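Local coordinates for protein ureidoglycolate hydrolase (Arabidopsis thaliana, PDB 4PXC) that hydrolyses (S)-ureidoglycolate to glyoxylate, ammonium and carbon dioxide in purine catabolism, working as a manganese-dependent homodimer of the peptidase M20 family, at residues F30-S35 and L42-D47; D68-I73 and L133-E138; I222-A227 and H369-S374; E239-H244 and Y252-G257; D305-D310 and S374-D379. The protein carries 1 engineered substitution. All coordinates share one frame; numbering follows the deposited sequence.

Contact 1 (F30-S35 and L42-D47); sequences FSDAPS and LYTDKD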
# COMPACT_ATOMS: atom_id res chain seq x y z
N PHE A 30 16.88 18.03 -0.01
CA PHE A 30 15.86 17.89 1.04
C PHE A 30 14.77 16.94 0.57
O PHE A 30 13.71 17.37 0.12
CB PHE A 30 15.28 19.26 1.41
CG PHE A 30 16.32 20.28 1.78
CD1 PHE A 30 17.19 20.05 2.84
CD2 PHE A 30 16.42 21.48 1.08
CE1 PHE A 30 18.15 20.99 3.19
CE2 PHE A 30 17.38 22.42 1.42
CZ PHE A 30 18.25 22.17 2.48
N SER A 31 15.03 15.65 0.70
CA SER A 31 14.19 14.65 0.05
C SER A 31 14.11 13.37 0.86
O SER A 31 15.10 12.95 1.47
CB SER A 31 14.77 14.33 -1.34
OG SER A 31 14.06 13.28 -1.97
N ASP A 32 12.94 12.75 0.87
CA ASP A 32 12.78 11.44 1.49
C ASP A 32 13.07 10.30 0.52
O ASP A 32 13.03 9.14 0.90
CB ASP A 32 11.39 11.29 2.10
CG ASP A 32 11.27 12.02 3.42
OD1 ASP A 32 12.26 12.03 4.17
OD2 ASP A 32 10.20 12.61 3.68
N ALA A 33 13.35 10.65 -0.73
CA ALA A 33 13.79 9.66 -1.71
C ALA A 33 15.23 9.95 -2.09
O ALA A 33 15.64 11.11 -2.12
CB ALA A 33 12.90 9.68 -2.96
N PRO A 34 16.01 8.91 -2.39
CA PRO A 34 17.39 9.12 -2.82
C PRO A 34 17.46 9.74 -4.22
O PRO A 34 16.63 9.41 -5.08
CB PRO A 34 17.99 7.71 -2.83
CG PRO A 34 16.83 6.80 -2.98
CD PRO A 34 15.66 7.48 -2.30
N SER A 35 18.42 10.63 -4.43
CA SER A 35 18.69 11.21 -5.74
C SER A 35 18.81 10.07 -6.77
O SER A 35 19.36 9.02 -6.45
CB SER A 35 19.98 12.02 -5.67
OG SER A 35 20.38 12.49 -6.95
N LEU A 42 4.35 18.10 2.27
CA LEU A 42 3.86 19.16 3.15
C LEU A 42 4.03 18.87 4.65
O LEU A 42 3.58 17.82 5.14
CB LEU A 42 2.38 19.40 2.86
CG LEU A 42 1.61 20.35 3.77
CD1 LEU A 42 2.26 21.74 3.77
CD2 LEU A 42 0.17 20.44 3.30
N TYR A 43 4.68 19.82 5.33
CA TYR A 43 4.89 19.87 6.79
C TYR A 43 5.89 18.86 7.38
O TYR A 43 6.17 18.90 8.57
CB TYR A 43 3.57 19.83 7.57
CG TYR A 43 2.63 20.99 7.32
CD1 TYR A 43 3.11 22.28 7.13
CD2 TYR A 43 1.26 20.79 7.29
CE1 TYR A 43 2.23 23.35 6.91
CE2 TYR A 43 0.38 21.84 7.07
CZ TYR A 43 0.87 23.11 6.88
OH TYR A 43 -0.02 24.15 6.66
N THR A 44 6.42 17.95 6.56
CA THR A 44 7.43 17.02 7.05
C THR A 44 8.76 17.73 7.28
O THR A 44 8.92 18.89 6.89
CB THR A 44 7.69 15.88 6.06
OG1 THR A 44 8.30 16.41 4.88
CG2 THR A 44 6.39 15.16 5.71
N ASP A 45 9.72 17.04 7.89
CA ASP A 45 11.03 17.63 8.18
C ASP A 45 11.73 18.15 6.91
O ASP A 45 12.36 19.21 6.93
CB ASP A 45 11.93 16.65 8.94
CG ASP A 45 12.26 15.40 8.14
OD1 ASP A 45 11.39 14.94 7.35
OD2 ASP A 45 13.38 14.87 8.29
N LYS A 46 11.60 17.40 5.82
CA LYS A 46 12.20 17.80 4.54
C LYS A 46 11.59 19.10 4.01
O LYS A 46 12.30 19.94 3.46
CB LYS A 46 12.09 16.69 3.50
CG LYS A 46 12.74 15.37 3.92
CD LYS A 46 14.15 15.60 4.49
CE LYS A 46 14.86 14.27 4.79
NZ LYS A 46 14.03 13.40 5.66
N ASP A 47 10.27 19.24 4.18
CA ASP A 47 9.56 20.45 3.77
C ASP A 47 10.04 21.63 4.60
O ASP A 47 10.31 22.71 4.06
CB ASP A 47 8.05 20.25 3.92
CG ASP A 47 7.24 21.44 3.42
OD1 ASP A 47 7.57 22.02 2.36
OD2 ASP A 47 6.25 21.79 4.09
O HOH W 1 8.88 14.66 2.89
O HOH W 2 9.98 12.90 6.38
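Lys46, in the first turn of helix 45-60, lays its side chain along the backbone of Phe30 and Ser31 and closes its amino group on Asp32. The tight part of the contact follows that chain. Lys46 CB sits 3.8 Å from Phe30 O, and Lys46 CE passes 3.6 Å from Ser31 O. Bends at chi2 (-47°) and chi4 (-54°) fold the lysine, which is why a single oxygen, Asp32 OD1, meets both its CG at 3.4 Å and its NZ at 2.7 Å. The second of these is a salt bridge, made on the syn side of the carboxylate and somewhat out of its plane. Phe30 adds its CB, 3.7 Å from Lys46 O.

The outer side is looser and wet. Lys46 NZ also pairs with Asp45 OD2 at 3.1 Å, so one ammonium serves two acids in a salt-bridge network and probably offsets the repulsion between them. Asp32 OD2 accepts a hydrogen bond from each of two waters: one bridges to Thr44 OG1, the other to Asp45 OD1. Thr44 holds the N-cap position of the helix, and its hydroxyl is bonded to Val41 O as well. Water thus stands where the carboxylate of Asp32 and the threonine do not touch directly.

Around this surface site, the Phe30 side chain touches Ser49 and Tyr53 further along helix 45-60, Asp32 pairs through its backbone with Thr39 of strand 38-40, Lys46 touches Arg40 of that strand, and Tyr43 packs against helix 174-180.

Contact 2 (D68-I73 and L133-E138); sequences DAVGNI and LFTSAE. Engineered in segment 133-138: Ala137 (natural residue Glu). With MN (manganese (II) ion), chain D; HGY ((2S)-amino(hydroxy)ethanoic acid), chain E.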
# COMPACT_ATOMS: atom_id res chain seq x y z
N ASP A 68 1.82 33.21 6.54
CA ASP A 68 0.46 33.21 7.07
C ASP A 68 0.19 31.97 7.91
O ASP A 68 1.09 31.16 8.16
CB ASP A 68 -0.60 33.44 5.97
CG ASP A 68 -0.66 32.31 4.95
OD1 ASP A 68 -0.20 31.19 5.25
OD2 ASP A 68 -1.21 32.55 3.85
N ALA A 69 -1.06 31.82 8.36
CA ALA A 69 -1.41 30.79 9.33
C ALA A 69 -1.15 29.36 8.85
O ALA A 69 -0.98 28.46 9.67
CB ALA A 69 -2.88 30.94 9.77
N VAL A 70 -1.12 29.15 7.53
CA VAL A 70 -0.89 27.80 6.99
C VAL A 70 0.49 27.64 6.36
O VAL A 70 0.82 26.58 5.84
CB VAL A 70 -1.96 27.38 5.94
CG1 VAL A 70 -3.33 27.24 6.60
CG2 VAL A 70 -1.99 28.37 4.77
N GLY A 71 1.30 28.69 6.40
CA GLY A 71 2.66 28.56 5.89
C GLY A 71 2.89 28.96 4.44
O GLY A 71 3.94 28.64 3.87
N ASN A 72 1.92 29.62 3.81
CA ASN A 72 2.27 30.38 2.61
C ASN A 72 3.32 31.39 3.04
O ASN A 72 3.21 32.00 4.11
CB ASN A 72 1.06 31.09 2.00
CG ASN A 72 -0.02 30.13 1.51
OD1 ASN A 72 0.27 29.12 0.86
ND2 ASN A 72 -1.27 30.44 1.83
N ILE A 73 4.36 31.55 2.22
CA ILE A 73 5.50 32.40 2.54
C ILE A 73 5.58 33.53 1.53
O ILE A 73 5.47 33.30 0.32
CB ILE A 73 6.79 31.56 2.52
CG1 ILE A 73 6.76 30.54 3.67
CG2 ILE A 73 8.02 32.44 2.59
CD1 ILE A 73 7.90 29.50 3.66
N LEU A 133 5.80 31.71 -1.97
CA LEU A 133 5.98 30.28 -1.87
C LEU A 133 4.68 29.73 -1.33
O LEU A 133 4.35 29.93 -0.15
CB LEU A 133 7.16 29.93 -0.95
CG LEU A 133 7.32 28.49 -0.47
CD1 LEU A 133 7.30 27.51 -1.63
CD2 LEU A 133 8.66 28.40 0.25
N PHE A 134 3.91 29.08 -2.19
CA PHE A 134 2.66 28.46 -1.75
C PHE A 134 2.97 27.30 -0.83
O PHE A 134 3.93 26.56 -1.06
CB PHE A 134 1.83 28.04 -2.96
CG PHE A 134 1.37 29.21 -3.78
CD1 PHE A 134 0.23 29.91 -3.43
CD2 PHE A 134 2.11 29.63 -4.88
CE1 PHE A 134 -0.18 31.01 -4.17
CE2 PHE A 134 1.70 30.73 -5.63
CZ PHE A 134 0.55 31.43 -5.27
N THR A 135 2.17 27.14 0.22
CA THR A 135 2.54 26.21 1.27
C THR A 135 2.60 24.76 0.77
O THR A 135 3.35 23.93 1.29
CB THR A 135 1.62 26.34 2.52
OG1 THR A 135 2.25 25.74 3.66
CG2 THR A 135 0.25 25.69 2.26
N SER A 136 1.82 24.48 -0.27
CA SER A 136 1.79 23.15 -0.89
C SER A 136 0.85 23.20 -2.09
O SER A 136 -0.23 23.79 -2.01
CB SER A 136 1.26 22.11 0.10
OG SER A 136 0.84 20.92 -0.57
N ALA A 137 1.26 22.61 -3.21
CA ALA A 137 0.38 22.48 -4.37
C ALA A 137 -0.05 21.03 -4.62
O ALA A 137 -1.10 20.78 -5.22
CB ALA A 137 1.04 23.05 -5.62
N GLU A 138 0.77 20.08 -4.18
CA GLU A 138 0.49 18.66 -4.41
C GLU A 138 -0.47 18.08 -3.37
O GLU A 138 -0.46 18.49 -2.20
CB GLU A 138 1.78 17.84 -4.43
CG GLU A 138 2.84 18.40 -5.36
CD GLU A 138 2.52 18.19 -6.82
OE1 GLU A 138 1.38 17.77 -7.17
OE2 GLU A 138 3.44 18.44 -7.63
MN MN D . 3.25 18.64 -9.90
OXT HGY E . -1.01 17.15 -10.89
C HGY E . -0.75 18.35 -11.17
O HGY E . -1.33 18.95 -12.13
CA HGY E . 0.32 19.07 -10.41
OB HGY E . 0.88 18.28 -9.43
N HGY E . -0.04 20.37 -9.91
O HOH W 3 2.36 20.70 -8.96
O HOH W 4 2.35 19.34 -11.99
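Ile73 and Leu133 form an antiparallel hydrogen-bonded pair: Ile73 N reaches Leu133 O at 2.9 Å, nearly straight at 172°, and Leu133 N returns a bond to Ile73 O. Their side chains lie side by side pointing the same way, Ile73 CD1 3.7 Å from Leu133 CD2.

Beyond this pair, side chains take over the bonding. Asn72 OD1 accepts from Thr135 N at 2.8 Å, in the carbonyl plane, while Asn72 ND2 gives to Asp68 OD2 at 2.9 Å; gripped at both ends, the amide is fixed in its flip. Thr135 OG1, set anti to its own N (chi1 -162°), donates to Val70 O at 2.7 Å. With an alanine in place of Asn72, Thr135 N would probably lose its acceptor and Asp68 OD2 its amide donor.

Metal bonding closes the second segment: Glu138 OE2 binds manganese at 2.3 Å, with Asp103 and His402 completing the protein ligands. Its neighbour Ala137 is an engineered replacement of glutamate.

The type I turn 68-71 joins strands 64-67 and 73-77, strand 86-96 flanks strand 129-134 on its other edge, and helix 45-60 packs on Ile73 and Leu133, its Arg51 bonding Thr135 OG1.

Contact 3 (I222-A227 and H369-S374); sequences IGVVTA and HKMMIS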
# COMPACT_ATOMS: atom_id res chain seq x y z
N ILE A 222 9.60 29.85 -25.19
CA ILE A 222 8.67 30.30 -24.15
C ILE A 222 7.23 29.95 -24.52
O ILE A 222 6.83 30.13 -25.66
CB ILE A 222 8.77 31.84 -23.97
CG1 ILE A 222 10.12 32.23 -23.38
CG2 ILE A 222 7.64 32.37 -23.08
CD1 ILE A 222 10.30 31.76 -21.92
N GLY A 223 6.47 29.43 -23.55
CA GLY A 223 5.05 29.23 -23.73
C GLY A 223 4.29 30.32 -22.98
O GLY A 223 4.52 30.54 -21.78
N VAL A 224 3.41 31.02 -23.68
CA VAL A 224 2.53 32.00 -23.04
C VAL A 224 1.21 31.29 -22.76
O VAL A 224 0.44 30.99 -23.69
CB VAL A 224 2.32 33.25 -23.94
CG1 VAL A 224 1.38 34.23 -23.27
CG2 VAL A 224 3.67 33.92 -24.24
N VAL A 225 0.96 30.98 -21.49
CA VAL A 225 -0.20 30.15 -21.14
C VAL A 225 -1.51 30.94 -21.16
O VAL A 225 -1.65 31.96 -20.48
CB VAL A 225 -0.03 29.48 -19.77
CG1 VAL A 225 -1.28 28.70 -19.40
CG2 VAL A 225 1.18 28.55 -19.81
N THR A 226 -2.49 30.44 -21.92
CA THR A 226 -3.74 31.17 -22.09
C THR A 226 -4.87 30.61 -21.24
O THR A 226 -5.87 31.30 -21.00
CB THR A 226 -4.21 31.17 -23.56
OG1 THR A 226 -4.49 29.82 -23.97
CG2 THR A 226 -3.14 31.77 -24.47
N ALA A 227 -4.73 29.36 -20.80
CA ALA A 227 -5.78 28.72 -20.01
C ALA A 227 -5.22 27.52 -19.26
O ALA A 227 -4.15 27.01 -19.61
CB ALA A 227 -6.95 28.28 -20.92
N HIS A 369 8.13 32.24 -29.04
CA HIS A 369 7.06 31.86 -28.13
C HIS A 369 5.80 31.47 -28.86
O HIS A 369 5.63 31.79 -30.03
CB HIS A 369 6.77 33.00 -27.15
CG HIS A 369 6.49 34.31 -27.82
ND1 HIS A 369 5.21 34.72 -28.13
CD2 HIS A 369 7.32 35.28 -28.26
CE1 HIS A 369 5.27 35.90 -28.71
NE2 HIS A 369 6.53 36.27 -28.81
N LYS A 370 4.91 30.76 -28.17
CA LYS A 370 3.60 30.50 -28.72
C LYS A 370 2.59 30.52 -27.60
O LYS A 370 2.96 30.40 -26.43
CB LYS A 370 3.56 29.15 -29.44
CG LYS A 370 3.57 27.96 -28.49
CD LYS A 370 3.44 26.64 -29.23
CE LYS A 370 2.13 26.54 -29.98
NZ LYS A 370 1.97 25.17 -30.53
N MET A 371 1.32 30.66 -27.96
CA MET A 371 0.23 30.58 -27.00
C MET A 371 -0.05 29.11 -26.77
O MET A 371 -0.07 28.32 -27.72
CB MET A 371 -1.02 31.23 -27.59
CG MET A 371 -0.81 32.66 -28.01
SD MET A 371 -0.47 33.69 -26.58
CE MET A 371 -0.70 35.32 -27.32
N MET A 372 -0.29 28.73 -25.52
CA MET A 372 -0.63 27.34 -25.25
C MET A 372 -1.41 27.19 -23.95
O MET A 372 -1.48 28.11 -23.14
CB MET A 372 0.63 26.46 -25.25
CG MET A 372 1.70 26.90 -24.26
SD MET A 372 3.29 26.11 -24.60
CE MET A 372 2.87 24.37 -24.50
N ILE A 373 -2.02 26.02 -23.77
CA ILE A 373 -2.80 25.76 -22.57
C ILE A 373 -1.99 24.88 -21.62
O ILE A 373 -1.09 24.14 -22.05
CB ILE A 373 -4.15 25.13 -22.96
CG1 ILE A 373 -4.88 26.05 -23.95
CG2 ILE A 373 -5.03 24.90 -21.76
CD1 ILE A 373 -6.28 25.63 -24.27
N SER A 374 -2.28 24.97 -20.32
CA SER A 374 -1.67 24.07 -19.34
C SER A 374 -2.57 22.87 -19.15
O SER A 374 -3.77 23.04 -18.95
CB SER A 374 -1.50 24.79 -18.00
OG SER A 374 -1.00 23.89 -17.02
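Val224 lies alongside Met371, both pointing the same way, with CG1 of the valine 3.8 Å from SD of the methionine. Met371 CB in turn meets the CG2 methyl of Thr226 at 3.8 Å, the two side chains crossing at about a right angle. With Thr226 OG1 between its backbone N and carbonyl carbon (chi1 64°), the hydroxyl faces Ile373 CG1, also 3.8 Å away. A glycine at Thr226 would probably open a gap beside Met371 CB and Ile373 CG1.

The backbone bond from Thr226 N to Met372 O, 2.8 Å, belongs to a parallel strand pair. The two strands bracket the dimerization region, residues 230-345, of this M20 enzyme: strand 222-239 runs out into it and strand 369-374 comes after it. Lys370 N, Val224 N and Met372 N carry the exchange of bonds along the pair, and Ser374 N ends it on Ala227 O at 2.9 Å.

On the face carrying Val225 and Met372, the sulfur of Met372 rests 3.7 Å from Gly223 CA, where a beta carbon would collide with it. Strand 389-394 pairs with the other edge of 222-227. Helix 352-364 covers Val224, His369 and Met371, and Thr363 holds His369 NE2.

Contact 4 (E239-H244 and Y252-G257); sequences EGNGGH and YRNDAG. With HGY ((2S)-amino(hydroxy)ethanoic acid), chain H.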
# COMPACT_ATOMS: atom_id res chain seq x y z
N GLU A 239 -16.39 -2.42 -0.37
CA GLU A 239 -16.29 -3.30 0.80
C GLU A 239 -16.94 -4.65 0.51
O GLU A 239 -18.06 -4.71 0.02
CB GLU A 239 -16.97 -2.68 2.02
CG GLU A 239 -16.18 -1.59 2.75
CD GLU A 239 -16.98 -0.98 3.91
OE1 GLU A 239 -18.15 -1.39 4.08
OE2 GLU A 239 -16.46 -0.11 4.63
N GLY A 240 -16.23 -5.72 0.84
CA GLY A 240 -16.75 -7.08 0.71
C GLY A 240 -16.46 -7.86 1.98
O GLY A 240 -15.99 -7.29 2.97
N ASN A 241 -16.71 -9.17 1.95
CA ASN A 241 -16.64 -9.96 3.18
C ASN A 241 -15.23 -10.41 3.53
O ASN A 241 -14.93 -10.69 4.70
CB ASN A 241 -17.57 -11.18 3.08
CG ASN A 241 -19.04 -10.80 3.07
OD1 ASN A 241 -19.46 -9.90 3.81
ND2 ASN A 241 -19.83 -11.46 2.23
N GLY A 242 -14.35 -10.49 2.52
CA GLY A 242 -12.99 -10.95 2.72
C GLY A 242 -12.97 -12.39 3.18
O GLY A 242 -13.93 -13.14 2.95
N GLY A 243 -11.89 -12.79 3.82
CA GLY A 243 -11.76 -14.16 4.28
C GLY A 243 -10.59 -14.91 3.68
O GLY A 243 -9.70 -14.34 3.05
N HIS A 244 -10.60 -16.22 3.87
CA HIS A 244 -9.44 -17.05 3.60
C HIS A 244 -9.31 -17.36 2.11
O HIS A 244 -10.20 -17.95 1.52
CB HIS A 244 -9.57 -18.35 4.41
CG HIS A 244 -8.31 -19.15 4.49
ND1 HIS A 244 -7.72 -19.72 3.38
CD2 HIS A 244 -7.54 -19.49 5.54
CE1 HIS A 244 -6.63 -20.36 3.74
NE2 HIS A 244 -6.50 -20.24 5.06
N TYR A 252 -18.80 -17.93 -3.69
CA TYR A 252 -19.26 -17.26 -2.46
C TYR A 252 -18.52 -15.96 -2.17
O TYR A 252 -18.76 -15.29 -1.15
CB TYR A 252 -19.14 -18.23 -1.27
CG TYR A 252 -19.79 -19.56 -1.56
CD1 TYR A 252 -21.17 -19.68 -1.59
CD2 TYR A 252 -19.02 -20.68 -1.82
CE1 TYR A 252 -21.78 -20.90 -1.87
CE2 TYR A 252 -19.62 -21.90 -2.11
CZ TYR A 252 -20.99 -22.00 -2.13
OH TYR A 252 -21.58 -23.22 -2.41
N ARG A 253 -17.65 -15.57 -3.09
CA ARG A 253 -16.82 -14.39 -2.90
C ARG A 253 -17.52 -13.10 -3.31
O ARG A 253 -18.46 -13.10 -4.11
CB ARG A 253 -15.54 -14.54 -3.71
CG ARG A 253 -14.79 -15.80 -3.37
CD ARG A 253 -13.44 -15.86 -4.08
NE ARG A 253 -12.60 -16.87 -3.45
CZ ARG A 253 -11.27 -16.88 -3.51
NH1 ARG A 253 -10.64 -15.92 -4.17
NH2 ARG A 253 -10.58 -17.83 -2.89
N ASN A 254 -17.06 -11.99 -2.73
CA ASN A 254 -17.35 -10.66 -3.26
C ASN A 254 -16.08 -9.82 -3.13
O ASN A 254 -15.91 -9.00 -2.23
CB ASN A 254 -18.61 -10.01 -2.64
CG ASN A 254 -18.53 -9.82 -1.13
OD1 ASN A 254 -17.79 -10.51 -0.43
ND2 ASN A 254 -19.32 -8.87 -0.63
N ASP A 255 -15.16 -10.10 -4.05
CA ASP A 255 -13.78 -9.63 -3.99
C ASP A 255 -13.65 -8.13 -4.28
O ASP A 255 -13.89 -7.69 -5.41
CB ASP A 255 -12.95 -10.47 -4.98
CG ASP A 255 -11.45 -10.29 -4.84
OD1 ASP A 255 -10.97 -9.17 -4.53
OD2 ASP A 255 -10.74 -11.30 -5.07
N ALA A 256 -13.26 -7.36 -3.27
CA ALA A 256 -13.20 -5.90 -3.38
C ALA A 256 -12.05 -5.45 -4.29
O ALA A 256 -12.10 -4.37 -4.89
CB ALA A 256 -13.07 -5.25 -2.00
N GLY A 257 -11.02 -6.28 -4.36
CA GLY A 257 -9.90 -6.02 -5.25
C GLY A 257 -10.34 -6.08 -6.70
O GLY A 257 -9.95 -5.23 -7.51
OXT HGY H . -3.01 -19.73 3.65
C HGY H . -3.27 -20.73 4.37
O HGY H . -3.70 -21.78 3.84
CA HGY H . -3.12 -20.64 5.86
OB HGY H . -2.66 -19.39 6.21
N HGY H . -2.21 -21.62 6.38
O HOH W 5 -20.16 -7.64 1.96
O HOH W 6 -18.13 -13.16 0.39
O HOH W 7 -14.26 -9.61 -0.23
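The side chains of Asn241 and Asn254 cross at about a right angle, with their amide planes 48° apart. Asn254 presents its ND2 to Gly240 CA at 3.4 Å and its OD1 to the backbone of Asn241. Further on, the His244 ring has a carboxylate oxygen of the bound hydroxyglycine at its edge, in plane, with ring CE1 3.3 Å from ligand O. That ligand sits in the second subunit's active site, and His402 of the second subunit stacks on the same ring.

The direct bond between the segments is Asn241 N to Asn254 OD1, 2.9 Å and 168° at the hydrogen, the donor tilted from the carbonyl plane. A water gives Asn254 OD1 a second donor at 2.8 Å and also joins Tyr252 O and Asn241 ND2. Another water links Asn254 O to Gly242 N. Asn254 ND2 reaches Lys333 O. Gly240 is needed here, since a beta carbon would run into Asn254 O.

Arg253, by similarity necessary for dimerization, bonds Val248 O of its own chain through NH2 and Thr282 OG1 of the second subunit through NH1. The chemistry is that of neutral amides, peptide groups and water, so the direction of hydrogen bonds, more than charge pairing, probably sets how these loops sit beside substrate-binding His244.

Contact 5 (D305-D310 and S374-D379); sequences DTRDID and SRAYHD. With HGY ((2S)-amino(hydroxy)ethanoic acid), chain E.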
# COMPACT_ATOMS: atom_id res chain seq x y z
N ASP A 305 -7.78 10.49 -10.78
CA ASP A 305 -7.54 11.84 -11.28
C ASP A 305 -8.15 11.91 -12.68
O ASP A 305 -7.94 11.00 -13.48
CB ASP A 305 -6.03 12.09 -11.34
CG ASP A 305 -5.67 13.47 -11.88
OD1 ASP A 305 -5.85 13.72 -13.09
OD2 ASP A 305 -5.20 14.31 -11.08
N THR A 306 -8.94 12.94 -12.98
CA THR A 306 -9.46 13.09 -14.34
C THR A 306 -9.62 14.57 -14.69
O THR A 306 -9.99 15.38 -13.83
CB THR A 306 -10.80 12.32 -14.58
OG1 THR A 306 -11.08 12.28 -15.99
CG2 THR A 306 -11.95 13.00 -13.86
N ARG A 307 -9.30 14.92 -15.93
CA ARG A 307 -9.25 16.32 -16.33
C ARG A 307 -9.63 16.46 -17.79
O ARG A 307 -9.59 15.48 -18.55
CB ARG A 307 -7.83 16.91 -16.15
CG ARG A 307 -7.15 16.53 -14.84
CD ARG A 307 -5.70 16.97 -14.81
NE ARG A 307 -4.96 16.27 -13.75
CZ ARG A 307 -3.84 16.74 -13.20
NH1 ARG A 307 -3.34 17.90 -13.60
NH2 ARG A 307 -3.22 16.05 -12.24
N ASP A 308 -9.99 17.67 -18.19
CA ASP A 308 -10.15 18.01 -19.61
C ASP A 308 -10.11 19.53 -19.68
O ASP A 308 -10.47 20.20 -18.70
CB ASP A 308 -11.47 17.46 -20.16
CG ASP A 308 -11.53 17.44 -21.69
OD1 ASP A 308 -10.91 18.32 -22.33
OD2 ASP A 308 -12.20 16.55 -22.27
N ILE A 309 -9.66 20.08 -20.80
CA ILE A 309 -9.75 21.53 -21.00
C ILE A 309 -11.23 21.93 -21.04
O ILE A 309 -11.60 23.04 -20.62
CB ILE A 309 -9.02 21.99 -22.29
CG1 ILE A 309 -9.09 23.52 -22.44
CG2 ILE A 309 -9.60 21.30 -23.52
CD1 ILE A 309 -8.68 24.30 -21.20
N ASP A 310 -12.07 21.01 -21.51
CA ASP A 310 -13.51 21.25 -21.59
C ASP A 310 -14.20 20.72 -20.34
O ASP A 310 -14.24 19.51 -20.11
CB ASP A 310 -14.09 20.57 -22.83
CG ASP A 310 -15.55 20.90 -23.05
OD1 ASP A 310 -16.42 20.21 -22.48
OD2 ASP A 310 -15.84 21.88 -23.78
N SER A 374 -2.28 24.97 -20.32
CA SER A 374 -1.67 24.07 -19.34
C SER A 374 -2.57 22.87 -19.15
O SER A 374 -3.77 23.04 -18.95
CB SER A 374 -1.50 24.79 -18.00
OG SER A 374 -1.00 23.89 -17.02
N ARG A 375 -2.02 21.66 -19.20
CA ARG A 375 -2.81 20.46 -18.92
C ARG A 375 -2.77 20.15 -17.43
O ARG A 375 -3.78 19.74 -16.85
CB ARG A 375 -2.29 19.26 -19.71
CG ARG A 375 -2.21 19.51 -21.21
CD ARG A 375 -1.89 18.23 -21.95
NE ARG A 375 -1.84 18.44 -23.40
CZ ARG A 375 -2.91 18.58 -24.18
NH1 ARG A 375 -4.13 18.55 -23.67
NH2 ARG A 375 -2.75 18.77 -25.49
N ALA A 376 -1.62 20.35 -16.81
CA ALA A 376 -1.50 20.27 -15.36
C ALA A 376 -2.26 21.43 -14.75
O ALA A 376 -2.53 22.43 -15.43
CB ALA A 376 -0.04 20.33 -14.94
N TYR A 377 -2.61 21.30 -13.47
CA TYR A 377 -3.16 22.44 -12.72
C TYR A 377 -2.03 23.04 -11.91
O TYR A 377 -0.98 22.41 -11.73
CB TYR A 377 -4.35 22.03 -11.80
CG TYR A 377 -4.04 20.92 -10.82
CD1 TYR A 377 -4.57 19.64 -11.02
CD2 TYR A 377 -3.23 21.13 -9.71
CE1 TYR A 377 -4.29 18.61 -10.13
CE2 TYR A 377 -2.94 20.10 -8.82
CZ TYR A 377 -3.47 18.85 -9.03
OH TYR A 377 -3.19 17.83 -8.15
N HIS A 378 -2.24 24.26 -11.42
CA HIS A 378 -1.19 25.03 -10.75
C HIS A 378 -1.84 25.94 -9.75
O HIS A 378 -3.04 26.16 -9.81
CB HIS A 378 -0.46 25.92 -11.77
CG HIS A 378 0.21 25.15 -12.87
ND1 HIS A 378 1.43 24.52 -12.69
CD2 HIS A 378 -0.16 24.90 -14.14
CE1 HIS A 378 1.77 23.92 -13.82
NE2 HIS A 378 0.82 24.14 -14.72
N ASP A 379 -1.06 26.51 -8.84
CA ASP A 379 -1.60 27.53 -7.95
C ASP A 379 -2.24 28.70 -8.73
O ASP A 379 -3.17 29.34 -8.23
CB ASP A 379 -0.51 28.03 -7.01
CG ASP A 379 -0.08 26.97 -6.02
OD1 ASP A 379 -0.93 26.58 -5.18
OD2 ASP A 379 1.08 26.52 -6.07
OXT HGY E . -1.01 17.15 -10.89
C HGY E . -0.75 18.35 -11.17
O HGY E . -1.33 18.95 -12.13
CA HGY E . 0.32 19.07 -10.41
OB HGY E . 0.88 18.28 -9.43
N HGY E . -0.04 20.37 -9.91
O HOH W 8 -4.45 15.30 -8.56
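Arg307 leaves strand 295-308 with CG anti to its carbonyl carbon (chi1 -44°) and runs extended to NE, while Tyr377, at chi1 55°, turns its ring in under the guanidinium. The two make one wall of the M20 active-site pocket, here filled by hydroxyglycine. Their planes are only 22° apart, and Tyr377 CE1 stands 3.3 Å above the guanidinium plane, toward its rim.

Asp305 aims the arginine from the side. Its OD1 takes Arg307 NE at 2.8 Å, on the syn lone pair and in the guanidinium plane; its OD2 takes Arg307 NH2 at 2.9 Å from a more tilted position. This side-on grip leaves NH1 and the second N-H of NH2 to face the ligand carboxylate: Arg307 NH1 meets ligand O at 2.7 Å, and Arg307 NH2 meets ligand OXT at 2.8 Å. Paired nitrogens of this kind probably select for both the charge and the orientation of the carboxylate.

The loop adds backbone bonds. Tyr377 N donates to the same ligand O at 3.0 Å. Tyr377 O accepts from the amine N of the ligand. Ligand O also lies over the centre of the Tyr377 ring. Asn294 of the second subunit bonds the ligand too, and His244 of that subunit packs on Ala376. At the ring's edge, in plane, one water bonds Tyr377 OH and donates to Asp305 OD2 at 2.8 Å.

In the fold
From the N terminus, contact 1 closes a short loop that contains strand 38-40, joining the loop after helix 17-28 to the start of helix 45-60. Contact 2 follows in series, bringing the turn at 68-73 to the end of strand 129-134; the two meet where Tyr43 OH reaches Val70 O. Contact 3 spans the long excursion from 222 to 374. Contact 4 is nested inside it, far out in the dimerization region and about 49 Å away between centres. Contact 5 crosses contact 3, shares Ser374 with it, and ties strand 295-308 back to the active-site loop. Contacts 2 and 5 touch the same bound ligand, while contact 4 reaches the equivalent site of the second subunit.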